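Side-chain contacts in neck and C-terminal motor domain of Kar3 (PDB 4GKR), which probably couples ATP hydrolysis to movement along microtubules, as the neck and motor domain of a mitotic kinesin-14: residues 129-132 with 133-137; 140-143 with 144-147; 235-238 with 239-243. All coordinates share one frame; numbering follows the deposited sequence.

Contact 1: 129-132 with 133-137; sequences DGIV and PATIN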
ATOM      1  N   ASP A 129      14.751   1.013   3.350  1.00 53.52           N
ATOM      2  CA  ASP A 129      14.328  -0.132   2.551  1.00 51.44           C
ATOM      3  C   ASP A 129      12.827  -0.110   2.170  1.00 45.37           C
ATOM      4  O   ASP A 129      12.448  -0.556   1.084  1.00 43.83           O
ATOM      5  CB  ASP A 129      14.655  -1.422   3.327  1.00 56.94           C
ATOM      6  CG  ASP A 129      16.037  -2.006   2.977  1.00 66.91           C
ATOM      7  OD1 ASP A 129      16.185  -2.589   1.876  1.00 71.76           O
ATOM      8  OD2 ASP A 129      16.976  -1.925   3.811  1.00 72.21           O
ATOM      9  N   GLY A 130      11.975   0.396   3.058  1.00 40.33           N
ATOM     10  CA  GLY A 130      10.529   0.219   2.909  1.00 36.29           C
ATOM     11  C   GLY A 130       9.925   0.960   1.730  1.00 33.85           C
ATOM     12  O   GLY A 130      10.526   1.886   1.196  1.00 33.50           O
ATOM     13  N   ILE A 131       8.726   0.563   1.322  1.00 31.27           N
ATOM     14  CA  ILE A 131       8.051   1.224   0.205  1.00 30.57           C
ATOM     15  C   ILE A 131       8.059   2.764   0.324  1.00 31.06           C
ATOM     16  O   ILE A 131       8.384   3.452  -0.646  1.00 31.96           O
ATOM     17  CB  ILE A 131       6.622   0.680  -0.021  1.00 29.59           C
ATOM     18  CG1 ILE A 131       6.642  -0.832  -0.312  1.00 30.48           C
ATOM     19  CG2 ILE A 131       5.913   1.423  -1.144  1.00 28.52           C
ATOM     20  CD1 ILE A 131       7.692  -1.278  -1.311  1.00 31.31           C
ATOM     21  N   VAL A 132       7.745   3.309   1.500  1.00 30.35           N
ATOM     22  CA  VAL A 132       7.718   4.777   1.662  1.00 29.94           C
ATOM     23  C   VAL A 132       9.099   5.444   1.443  1.00 31.40           C
ATOM     24  O   VAL A 132       9.255   6.239   0.513  1.00 32.64           O
ATOM     25  CB  VAL A 132       7.041   5.214   2.985  1.00 29.36           C
ATOM     26  CG1 VAL A 132       7.303   6.683   3.280  1.00 29.82           C
ATOM     27  CG2 VAL A 132       5.552   4.912   2.952  1.00 26.46           C
ATOM     28  N   PRO A 133      10.117   5.120   2.262  1.00 32.13           N
ATOM     29  CA  PRO A 133      11.412   5.753   1.915  1.00 33.09           C
ATOM     30  C   PRO A 133      11.912   5.438   0.496  1.00 33.47           C
ATOM     31  O   PRO A 133      12.470   6.310  -0.156  1.00 34.90           O
ATOM     32  CB  PRO A 133      12.381   5.208   2.960  1.00 33.40           C
ATOM     33  CG  PRO A 133      11.690   4.056   3.585  1.00 33.02           C
ATOM     34  CD  PRO A 133      10.212   4.323   3.496  1.00 31.76           C
ATOM     35  N   ALA A 134      11.697   4.224   0.007  1.00 32.96           N
ATOM     36  CA  ALA A 134      12.140   3.872  -1.345  1.00 33.65           C
ATOM     37  C   ALA A 134      11.404   4.697  -2.411  1.00 33.37           C
ATOM     38  O   ALA A 134      12.019   5.186  -3.361  1.00 35.09           O
ATOM     39  CB  ALA A 134      11.947   2.394  -1.602  1.00 32.88           C
ATOM     40  N   THR A 135      10.095   4.850  -2.239  1.00 30.74           N
ATOM     41  CA  THR A 135       9.306   5.603  -3.165  1.00 29.97           C
ATOM     42  C   THR A 135       9.802   7.023  -3.204  1.00 31.66           C
ATOM     43  O   THR A 135      10.082   7.537  -4.283  1.00 32.48           O
ATOM     44  CB  THR A 135       7.828   5.550  -2.783  1.00 28.36           C
ATOM     45  OG1 THR A 135       7.355   4.217  -2.999  1.00 28.34           O
ATOM     46  CG2 THR A 135       7.002   6.498  -3.620  1.00 27.32           C
ATOM     47  N   ILE A 136       9.933   7.652  -2.035  1.00 32.63           N
ATOM     48  CA  ILE A 136      10.376   9.045  -1.976  1.00 34.43           C
ATOM     49  C   ILE A 136      11.715   9.193  -2.695  1.00 36.33           C
ATOM     50  O   ILE A 136      11.890  10.073  -3.538  1.00 36.67           O
ATOM     51  CB  ILE A 136      10.430   9.591  -0.533  1.00 35.23           C
ATOM     52  CG1 ILE A 136       9.011   9.957  -0.064  1.00 34.16           C
ATOM     53  CG2 ILE A 136      11.332  10.819  -0.444  1.00 37.01           C
ATOM     54  CD1 ILE A 136       8.788   9.936   1.441  1.00 33.32           C
ATOM     55  N   ASN A 137      12.634   8.290  -2.409  1.00 38.15           N
ATOM     56  CA  ASN A 137      13.944   8.337  -3.056  1.00 41.34           C
ATOM     57  C   ASN A 137      13.892   8.173  -4.577  1.00 40.53           C
ATOM     58  O   ASN A 137      14.584   8.879  -5.318  1.00 42.23           O
ATOM     59  CB  ASN A 137      14.857   7.280  -2.470  1.00 44.49           C
ATOM     60  CG  ASN A 137      16.295   7.697  -2.510  1.00 50.93           C
ATOM     61  OD1 ASN A 137      16.669   8.741  -1.944  1.00 56.01           O
ATOM     62  ND2 ASN A 137      17.125   6.906  -3.196  1.00 52.62           N
TER

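Contact 2: 140-143 with 144-147; sequences FSWI and DKLA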
ATOM      1  N   PHE A 140      12.749  11.318  -6.376  1.00 42.44           N
ATOM      2  CA  PHE A 140      13.753  12.364  -6.503  1.00 44.62           C
ATOM      3  C   PHE A 140      14.687  12.144  -7.678  1.00 45.52           C
ATOM      4  O   PHE A 140      15.012  13.097  -8.388  1.00 46.71           O
ATOM      5  CB  PHE A 140      14.544  12.552  -5.210  1.00 48.39           C
ATOM      6  CG  PHE A 140      13.837  13.394  -4.189  1.00 51.60           C
ATOM      7  CD1 PHE A 140      12.682  14.097  -4.519  1.00 52.13           C
ATOM      8  CD2 PHE A 140      14.332  13.506  -2.899  1.00 55.20           C
ATOM      9  CE1 PHE A 140      12.020  14.876  -3.574  1.00 54.09           C
ATOM     10  CE2 PHE A 140      13.677  14.289  -1.949  1.00 56.70           C
ATOM     11  CZ  PHE A 140      12.519  14.974  -2.286  1.00 55.10           C
ATOM     12  N   SER A 141      15.124  10.899  -7.877  1.00 44.21           N
ATOM     13  CA  SER A 141      15.904  10.527  -9.056  1.00 44.40           C
ATOM     14  C   SER A 141      15.280  11.048 -10.329  1.00 43.91           C
ATOM     15  O   SER A 141      15.939  11.678 -11.144  1.00 45.43           O
ATOM     16  CB  SER A 141      15.994   9.021  -9.181  1.00 43.83           C
ATOM     17  OG  SER A 141      17.045   8.543  -8.399  1.00 46.37           O
ATOM     18  N   TRP A 142      13.998  10.759 -10.504  1.00 41.63           N
ATOM     19  CA  TRP A 142      13.308  11.182 -11.699  1.00 41.84           C
ATOM     20  C   TRP A 142      13.164  12.668 -11.792  1.00 42.75           C
ATOM     21  O   TRP A 142      13.305  13.223 -12.876  1.00 44.60           O
ATOM     22  CB  TRP A 142      11.999  10.424 -11.869  1.00 39.38           C
ATOM     23  CG  TRP A 142      12.299   8.997 -12.216  1.00 39.02           C
ATOM     24  CD1 TRP A 142      12.162   7.888 -11.402  1.00 38.11           C
ATOM     25  CD2 TRP A 142      12.876   8.482 -13.466  1.00 40.27           C
ATOM     26  NE1 TRP A 142      12.580   6.750 -12.053  1.00 38.88           N
ATOM     27  CE2 TRP A 142      13.014   7.036 -13.290  1.00 39.94           C
ATOM     28  CE3 TRP A 142      13.235   9.046 -14.673  1.00 42.49           C
ATOM     29  CZ2 TRP A 142      13.512   6.214 -14.281  1.00 41.71           C
ATOM     30  CZ3 TRP A 142      13.744   8.209 -15.675  1.00 44.41           C
ATOM     31  CH2 TRP A 142      13.886   6.826 -15.479  1.00 44.12           C
ATOM     32  N   ILE A 143      12.929  13.325 -10.661  1.00 41.76           N
ATOM     33  CA  ILE A 143      12.897  14.775 -10.628  1.00 43.64           C
ATOM     34  C   ILE A 143      14.229  15.348 -11.086  1.00 47.03           C
ATOM     35  O   ILE A 143      14.253  16.214 -11.962  1.00 49.48           O
ATOM     36  CB  ILE A 143      12.495  15.325  -9.239  1.00 42.90           C
ATOM     37  CG1 ILE A 143      10.980  15.410  -9.113  1.00 40.89           C
ATOM     38  CG2 ILE A 143      13.027  16.731  -8.998  1.00 44.50           C
ATOM     39  CD1 ILE A 143      10.243  14.169  -9.555  1.00 39.65           C
ATOM     40  N   ASP A 144      15.330  14.868 -10.516  1.00 48.55           N
ATOM     41  CA  ASP A 144      16.648  15.363 -10.911  1.00 52.35           C
ATOM     42  C   ASP A 144      16.786  15.281 -12.417  1.00 52.41           C
ATOM     43  O   ASP A 144      17.135  16.260 -13.064  1.00 54.69           O
ATOM     44  CB  ASP A 144      17.786  14.595 -10.227  1.00 56.41           C
ATOM     45  CG  ASP A 144      17.905  14.907  -8.722  1.00 60.48           C
ATOM     46  OD1 ASP A 144      17.148  15.786  -8.222  1.00 62.32           O
ATOM     47  OD2 ASP A 144      18.757  14.260  -8.039  1.00 62.55           O
ATOM     48  N   LYS A 145      16.461  14.121 -12.966  1.00 50.29           N
ATOM     49  CA  LYS A 145      16.580  13.873 -14.393  1.00 50.94           C
ATOM     50  C   LYS A 145      15.639  14.726 -15.259  1.00 50.45           C
ATOM     51  O   LYS A 145      16.060  15.252 -16.291  1.00 52.84           O
ATOM     52  CB  LYS A 145      16.389  12.386 -14.679  1.00 50.37           C
ATOM     53  CG  LYS A 145      17.500  11.509 -14.129  1.00 51.58           C
ATOM     54  CD  LYS A 145      17.102  10.041 -14.096  1.00 50.32           C
ATOM     55  CE  LYS A 145      18.329   9.145 -14.229  1.00 53.03           C
ATOM     56  NZ  LYS A 145      17.956   7.727 -13.960  1.00 52.37           N
ATOM     57  N   LEU A 146      14.384  14.873 -14.847  1.00 47.18           N
ATOM     58  CA  LEU A 146      13.421  15.633 -15.642  1.00 47.15           C
ATOM     59  C   LEU A 146      13.681  17.136 -15.681  1.00 49.01           C
ATOM     60  O   LEU A 146      13.176  17.836 -16.563  1.00 50.41           O
ATOM     61  CB  LEU A 146      11.992  15.342 -15.215  1.00 44.13           C
ATOM     62  CG  LEU A 146      11.539  13.935 -15.609  1.00 42.83           C
ATOM     63  CD1 LEU A 146      10.177  13.604 -14.991  1.00 39.93           C
ATOM     64  CD2 LEU A 146      11.549  13.769 -17.122  1.00 44.27           C
ATOM     65  N   ALA A 147      14.483  17.620 -14.736  1.00 49.30           N
ATOM     66  CA  ALA A 147      14.887  19.023 -14.689  1.00 51.08           C
ATOM     67  C   ALA A 147      15.648  19.381 -15.954  1.00 53.93           C
ATOM     68  O   ALA A 147      15.556  20.502 -16.455  1.00 55.72           O
ATOM     69  CB  ALA A 147      15.754  19.279 -13.469  1.00 51.62           C
TER

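Contact 3: 235-238 with 239-243; sequences NEHS and SRSHS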
ATOM      1  N   ASN A 235       1.742   0.400  20.266  1.00 41.60           N
ATOM      2  CA  ASN A 235       1.852  -0.637  19.221  1.00 40.71           C
ATOM      3  C   ASN A 235       0.517  -1.307  18.986  1.00 39.77           C
ATOM      4  O   ASN A 235       0.130  -1.542  17.835  1.00 37.34           O
ATOM      5  CB  ASN A 235       2.912  -1.708  19.542  1.00 42.65           C
ATOM      6  CG  ASN A 235       4.337  -1.219  19.313  1.00 43.75           C
ATOM      7  OD1 ASN A 235       4.574  -0.316  18.514  1.00 42.32           O
ATOM      8  ND2 ASN A 235       5.297  -1.813  20.036  1.00 46.88           N
ATOM      9  N   GLU A 236      -0.187  -1.600  20.082  1.00 41.98           N
ATOM     10  CA  GLU A 236      -1.504  -2.176  19.969  1.00 42.11           C
ATOM     11  C   GLU A 236      -2.387  -1.230  19.175  1.00 40.17           C
ATOM     12  O   GLU A 236      -3.112  -1.656  18.274  1.00 38.24           O
ATOM     13  CB  GLU A 236      -2.111  -2.487  21.325  1.00 45.81           C
ATOM     14  CG  GLU A 236      -3.381  -3.321  21.220  1.00 47.41           C
ATOM     15  CD  GLU A 236      -3.240  -4.496  20.256  1.00 48.63           C
ATOM     16  OE1 GLU A 236      -2.186  -5.194  20.301  1.00 50.08           O
ATOM     17  OE2 GLU A 236      -4.182  -4.725  19.442  1.00 48.49           O
ATOM     18  N   HIS A 237      -2.274   0.054  19.486  1.00 40.58           N
ATOM     19  CA  HIS A 237      -3.062   1.060  18.832  1.00 39.72           C
ATOM     20  C   HIS A 237      -2.797   1.117  17.370  1.00 37.69           C
ATOM     21  O   HIS A 237      -3.730   1.058  16.579  1.00 36.14           O
ATOM     22  CB  HIS A 237      -2.834   2.420  19.456  1.00 41.72           C
ATOM     23  CG  HIS A 237      -3.689   3.511  18.857  1.00 41.35           C
ATOM     24  ND1 HIS A 237      -4.916   3.812  19.330  1.00 42.38           N
ATOM     25  CD2 HIS A 237      -3.457   4.373  17.778  1.00 40.03           C
ATOM     26  CE1 HIS A 237      -5.440   4.825  18.606  1.00 41.64           C
ATOM     27  NE2 HIS A 237      -4.548   5.165  17.653  1.00 40.37           N
ATOM     28  N   SER A 238      -1.537   1.223  16.967  1.00 38.07           N
ATOM     29  CA  SER A 238      -1.275   1.372  15.539  1.00 36.36           C
ATOM     30  C   SER A 238      -1.565   0.095  14.747  1.00 34.77           C
ATOM     31  O   SER A 238      -1.836   0.156  13.551  1.00 33.95           O
ATOM     32  CB  SER A 238       0.129   1.876  15.286  1.00 36.54           C
ATOM     33  OG  SER A 238       0.999   0.950  15.835  1.00 40.60           O
ATOM     34  N   SER A 239      -1.545  -1.052  15.414  1.00 35.23           N
ATOM     35  CA  SER A 239      -1.883  -2.302  14.741  1.00 34.12           C
ATOM     36  C   SER A 239      -3.400  -2.441  14.490  1.00 33.05           C
ATOM     37  O   SER A 239      -3.842  -3.310  13.732  1.00 31.97           O
ATOM     38  CB  SER A 239      -1.358  -3.490  15.524  1.00 35.26           C
ATOM     39  OG  SER A 239      -2.340  -3.866  16.471  1.00 38.46           O
ATOM     40  N   ARG A 240      -4.179  -1.584  15.139  1.00 33.39           N
ATOM     41  CA  ARG A 240      -5.603  -1.465  14.876  1.00 32.92           C
ATOM     42  C   ARG A 240      -5.937  -0.216  14.035  1.00 31.52           C
ATOM     43  O   ARG A 240      -7.063   0.243  14.040  1.00 32.01           O
ATOM     44  CB  ARG A 240      -6.367  -1.404  16.197  1.00 34.17           C
ATOM     45  CG  ARG A 240      -6.440  -2.718  16.940  1.00 36.04           C
ATOM     46  CD  ARG A 240      -6.872  -2.496  18.392  1.00 38.87           C
ATOM     47  NE  ARG A 240      -6.786  -3.734  19.156  1.00 40.85           N
ATOM     48  CZ  ARG A 240      -7.828  -4.411  19.644  1.00 42.32           C
ATOM     49  NH1 ARG A 240      -9.064  -3.956  19.489  1.00 41.47           N
ATOM     50  NH2 ARG A 240      -7.622  -5.547  20.315  1.00 43.94           N
ATOM     51  N   SER A 241      -4.958   0.341  13.334  1.00 30.91           N
ATOM     52  CA  SER A 241      -5.140   1.590  12.602  1.00 30.47           C
ATOM     53  C   SER A 241      -4.658   1.462  11.175  1.00 29.54           C
ATOM     54  O   SER A 241      -3.757   0.648  10.883  1.00 28.80           O
ATOM     55  CB  SER A 241      -4.295   2.687  13.226  1.00 31.78           C
ATOM     56  OG  SER A 241      -4.604   2.898  14.581  1.00 34.45           O
ATOM     57  N   HIS A 242      -5.217   2.284  10.289  1.00 29.22           N
ATOM     58  CA  HIS A 242      -4.587   2.454   8.980  1.00 29.54           C
ATOM     59  C   HIS A 242      -3.608   3.575   9.064  1.00 30.31           C
ATOM     60  O   HIS A 242      -3.828   4.554   9.772  1.00 30.38           O
ATOM     61  CB  HIS A 242      -5.587   2.737   7.871  1.00 29.56           C
ATOM     62  CG  HIS A 242      -6.852   1.941   7.972  1.00 30.22           C
ATOM     63  ND1 HIS A 242      -6.878   0.602   7.851  1.00 30.52           N
ATOM     64  CD2 HIS A 242      -8.154   2.342   8.207  1.00 30.77           C
ATOM     65  CE1 HIS A 242      -8.138   0.169   7.998  1.00 30.80           C
ATOM     66  NE2 HIS A 242      -8.918   1.236   8.216  1.00 31.46           N
ATOM     67  N   SER A 243      -2.502   3.430   8.347  1.00 31.15           N
ATOM     68  CA  SER A 243      -1.498   4.468   8.276  1.00 31.93           C
ATOM     69  C   SER A 243      -1.358   4.857   6.837  1.00 31.22           C
ATOM     70  O   SER A 243      -0.980   4.026   6.003  1.00 30.29           O
ATOM     71  CB  SER A 243      -0.169   3.953   8.799  1.00 32.93           C
ATOM     72  OG  SER A 243      -0.199   3.942  10.205  1.00 35.42           O
TER

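Contact 1: 129-132 with 133-137
The first turn of helix 131-147 starts behind Gly130, the N-cap residue, whose O accepts the N-H of Ala134 at 2.9 Å. One residue on, the pattern gains a side chain. Ile131 O takes both Thr135 N and, at 2.7 Å, Thr135 OG1, and the two donors come from opposite faces of the carbonyl plane, the hydroxyl lying 40° out of it. With OG1 turned beside its own backbone N (chi1 -69°), the hydroxyl points back down the helix to the carbonyl four residues earlier, which satisfies a buried polar group within the helix itself.

The helix after the P-loop stops at 125 and resumes at 131, and backbone bonds of Ile131 with Thr123 and Val132 with Met124 bridge the gap, consistent with the interruption by loop L5 in kinesins.

Apolar contacts follow. Val132 CG1 meets the tip of Ile136, CD1, at 4.0 Å, one turn along, and both side chains press on Phe245 of strand 242-252. Pro133, at the third helical position, where an N-H would have no helical partner in any case, sets CD 3.4 Å from Gly130 O and touches Leu220 of helix 213-222. Thr135 touches Leu264 and Leu266 of strand 259-268, and Phe92 of helix 88-93 touches both Ala134 and Thr135.

Contact 2: 140-143 with 144-147
The electrostatic part of this contact joins Trp142 and Lys145, three residues apart in the last turns of helix 131-147. Lys145 NZ stands 4.6 Å from the centroid of the six-membered ring of Trp142 and 16° off its normal, a cation-pi arrangement over the face. Lys145 CG lies anti to the carbonyl carbon (chi1 -67°), and from there the extended chain runs back along the helix and obliquely across the indole, so its middle also touches: CD is 4.0 Å from Trp142 CE3. The second charge of the group is directed elsewhere, for Asp144 forms a salt bridge through OD2 with Arg213 of helix 213-222.

The backbone bonds follow the regular i to i+4 pattern. Asp144 N reaches Phe140 O at 2.8 Å in a nearly straight bond, Lys145 N bonds to Ser141 O at 3.1 Å, and Leu146 N to Trp142 O at 2.8 Å. The bond from Ala147 N to Ile143 O, 3.1 Å long, is more bent, at 140°.

Apolar packing ties this part of the helix to the central sheet. Phe140 lies on Val155, and Ile143 and Leu146 on Tyr153, both residues of strand 152-163, while Trp142 meets Leu103 and sets its ring against that of His138.

Trp142 and Lys145 also touch a crystal neighbour, so the lattice may influence their pose. The aliphatic chain and ammonium of Lys145 lie along one face of a partly exposed indole, probably with a modest electrostatic gain, while Asp144 links helix 131-147 to helix 213-222 by charge.

Contact 3: 235-238 with 239-243
Between Asn235 and Ser241 the backbone bonds shift gradually from i+4 to i+3 partners: Ser239 N reaches Asn235 O at 3.0 Å, whereas Arg240 N finds His237 O at 3.0 Å while keeping a weak bond to Glu236 O, and Ser241 N finds Ser238 O at 3.1 Å. The sequence Asn-Glu-His-Ser-Ser-Arg matches the switch-1 signature of kinesins (NxxSSR), and here it leads from helix 232-239 into strand 242-252. The side chain of Ser239 lies about 5 Å from both the bound ADP and the magnesium ion.

Several side chains fold back on the helix. Ser239 OG gives its hydrogen to Glu236 O at 3.0 Å, its chi1 of 88° placing the hydroxyl between backbone N and carbonyl carbon. Ser241 OG donates to His237 O at 2.9 Å, so that carbonyl receives this hydroxyl and Arg240 N from opposite faces of its plane.

Glu236 and Arg240 form a salt bridge one turn apart, although both also touch a crystal neighbour. The carboxylate and guanidinium planes stand 77° apart, and Arg240 NE meets the anti lone pair of Glu236 OE2 at 2.8 Å, with that oxygen in the guanidinium plane.

How the contacts relate
Contacts 1 and 2 lie in series on helix 131-147, their centres 16 Å apart: contact 1 at its buried start, contact 2 on the surface near its far end. Contact 3 lies closest to the nucleotide. Contact 1 is intermediate, with the side chain of Asp129 about 9 Å from ADP and that of Val132 about 12 Å from magnesium. Its nearest atoms are about 7 Å from those of contact 3, without touching; strand 242-252, which contact 3 leads into, connects them, since its Phe245 and Ile247 pack on contact 1. Contacts 2 and 3 fall on opposite sides of the chain's centre, 34 Å apart between centres.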